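Long-range contact in BAG family molecular chaperone regulator 1 (Arabidopsis thaliana, PDB 4HWC), which probably acts as a co-chaperone that binds the ATPase domain of HSP70/HSC70 chaperones through its BAG domain and regulates programmed cell death and stress responses: residues A[43-48]-A[81-86]. Residues are numbered along the deposited sequence; the frame is centred on the assembly and turned at random.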
loop_
_atom_site.group_PDB
_atom_site.type_symbol
_atom_site.label_atom_id
_atom_site.label_comp_id
_atom_site.label_asym_id
_atom_site.label_seq_id
_atom_site.Cartn_x
_atom_site.Cartn_y
_atom_site.Cartn_z
ATOM N N THR A 43 8.595 -4.840 6.589
ATOM C CA THR A 43 9.117 -4.676 5.242
ATOM C C THR A 43 8.045 -4.106 4.318
ATOM O O THR A 43 8.280 -3.124 3.615
ATOM C CB THR A 43 9.607 -6.019 4.652
ATOM O OG1 THR A 43 10.785 -6.447 5.347
ATOM C CG2 THR A 43 9.921 -5.869 3.171
ATOM N N VAL A 44 6.864 -4.719 4.340
ATOM C CA VAL A 44 5.758 -4.286 3.485
ATOM C C VAL A 44 5.218 -2.904 3.873
ATOM O O VAL A 44 4.912 -2.080 3.005
ATOM C CB VAL A 44 4.622 -5.333 3.514
ATOM C CG1 VAL A 44 3.458 -4.883 2.668
ATOM C CG2 VAL A 44 5.149 -6.672 2.988
ATOM N N ILE A 45 5.087 -2.649 5.171
ATOM C CA ILE A 45 4.594 -1.347 5.608
ATOM C C ILE A 45 5.569 -0.313 5.089
ATOM O O ILE A 45 5.171 0.714 4.556
ATOM C CB ILE A 45 4.523 -1.237 7.139
ATOM C CG1 ILE A 45 3.358 -2.084 7.650
ATOM C CG2 ILE A 45 4.344 0.233 7.565
ATOM C CD1 ILE A 45 3.185 -2.036 9.150
ATOM N N GLU A 46 6.853 -0.594 5.227
ATOM C CA GLU A 46 7.811 0.378 4.751
ATOM C C GLU A 46 7.869 0.547 3.243
ATOM O O GLU A 46 8.130 1.643 2.762
ATOM C CB GLU A 46 9.186 0.130 5.422
ATOM C CG GLU A 46 9.255 1.030 6.691
ATOM C CD GLU A 46 10.370 0.803 7.680
ATOM O OE1 GLU A 46 10.118 1.101 8.867
ATOM O OE2 GLU A 46 11.462 0.352 7.311
ATOM N N LEU A 47 7.585 -0.505 2.480
ATOM C CA LEU A 47 7.552 -0.360 1.028
ATOM C C LEU A 47 6.351 0.511 0.662
ATOM O O LEU A 47 6.417 1.283 -0.297
ATOM C CB LEU A 47 7.426 -1.714 0.303
ATOM C CG LEU A 47 8.670 -2.601 0.285
ATOM C CD1 LEU A 47 8.363 -3.903 -0.439
ATOM C CD2 LEU A 47 9.811 -1.863 -0.390
ATOM N N LEU A 48 5.263 0.384 1.424
ATOM C CA LEU A 48 4.064 1.189 1.179
ATOM C C LEU A 48 4.324 2.655 1.513
ATOM O O LEU A 48 3.839 3.551 0.821
ATOM C CB LEU A 48 2.881 0.670 2.007
ATOM C CG LEU A 48 2.271 -0.656 1.527
ATOM C CD1 LEU A 48 1.427 -1.251 2.639
ATOM C CD2 LEU A 48 1.417 -0.425 0.277
ATOM N N THR A 81 -4.506 -1.647 7.531
ATOM C CA THR A 81 -4.749 -3.082 7.632
ATOM C C THR A 81 -3.527 -3.787 8.220
ATOM O O THR A 81 -3.658 -4.656 9.088
ATOM C CB THR A 81 -5.069 -3.666 6.242
ATOM O OG1 THR A 81 -6.301 -3.103 5.771
ATOM C CG2 THR A 81 -5.197 -5.185 6.295
ATOM N N LEU A 82 -2.339 -3.411 7.757
ATOM C CA LEU A 82 -1.108 -4.025 8.247
ATOM C C LEU A 82 -0.823 -3.691 9.709
ATOM O O LEU A 82 -0.307 -4.530 10.453
ATOM C CB LEU A 82 0.082 -3.601 7.389
ATOM C CG LEU A 82 0.176 -4.142 5.959
ATOM C CD1 LEU A 82 1.390 -3.531 5.271
ATOM C CD2 LEU A 82 0.297 -5.656 5.981
ATOM N N ASP A 83 -1.133 -2.465 10.121
ATOM C CA ASP A 83 -0.909 -2.081 11.508
ATOM C C ASP A 83 -1.806 -2.909 12.418
ATOM O O ASP A 83 -1.403 -3.299 13.514
ATOM C CB ASP A 83 -1.199 -0.594 11.728
ATOM C CG ASP A 83 -0.109 0.300 11.174
ATOM O OD1 ASP A 83 1.058 -0.144 11.139
ATOM O OD2 ASP A 83 -0.411 1.448 10.790
ATOM N N ALA A 84 -3.024 -3.175 11.956
ATOM C CA ALA A 84 -3.972 -3.969 12.728
ATOM C C ALA A 84 -3.487 -5.411 12.855
ATOM O O ALA A 84 -3.686 -6.050 13.888
ATOM C CB ALA A 84 -5.348 -3.928 12.072
ATOM N N LEU A 85 -2.853 -5.922 11.802
ATOM C CA LEU A 85 -2.335 -7.287 11.817
ATOM C C LEU A 85 -1.161 -7.397 12.769
ATOM O O LEU A 85 -1.046 -8.366 13.515
ATOM C CB LEU A 85 -1.883 -7.724 10.415
ATOM C CG LEU A 85 -2.962 -8.216 9.448
ATOM C CD1 LEU A 85 -2.328 -8.565 8.105
ATOM C CD2 LEU A 85 -3.660 -9.431 10.033
ATOM N N LYS A 86 -0.285 -6.398 12.737
ATOM C CA LYS A 86 0.889 -6.395 13.596
ATOM C C LYS A 86 0.494 -6.511 15.058
ATOM O O LYS A 86 1.147 -7.205 15.835
ATOM C CB LYS A 86 1.708 -5.122 13.363
ATOM C CG LYS A 86 3.063 -5.131 14.050
ATOM C CD LYS A 86 3.908 -3.927 13.658
ATOM C CE LYS A 86 5.265 -3.973 14.350
ATOM N NZ LYS A 86 6.131 -2.814 13.989
#
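In the antiparallel three-helix bundle of the BAG domain, Leu-82 of helix 62-88 is met by Val-44, Ile-45 and Leu-48 of helix 38-55. The methyl CD1 of Leu-82 carries most of the contact. On one flank it lies 3.4 Å from CG1 of Ile-45, on the tight side for two carbons, and the two side chains slide past each other in opposite directions. Leu-48 meets it tip to tip, its own CD1 3.5 Å from CD1 of Leu-82. Val-44 crosses the leucine at about a right angle, with its CG1 3.6 Å from the same methyl. Leucine suits position 82 because its branch point stands one carbon out from CB, letting a methyl reach between three neighbours; the shorter, beta-branched Val-44 brings a methyl to the same place without a long reach, while Leu-48 branches one carbon further out and so can offer its CD1.

The short segments run nearly antiparallel, at 159°, and their axes come within 10.5 Å. This spacing is filled by the aliphatic side chains themselves, and no hydrogen bond joins the two segments. The remaining helix of the bundle, 5-31, also packs against this cluster: Val-44 rests on Phe-26 and Leu-48 on Leu-19.

Toward the exposed margin, Ile-45 extends its longer branch (chi2 -179°) until CD1 lies 3.9 Å from CB of Leu-82 and 3.5 Å from OD1 of Asp-83. The isoleucine thus spans from core to surface, where an aspartate can keep its carboxylate at the exposed edge of the interface while OD1 touches the isoleucine methyl. An alanine in place of Ile-45 would probably open a gap beside CB and CD1 of Leu-82, leaving the leucine freer to shift.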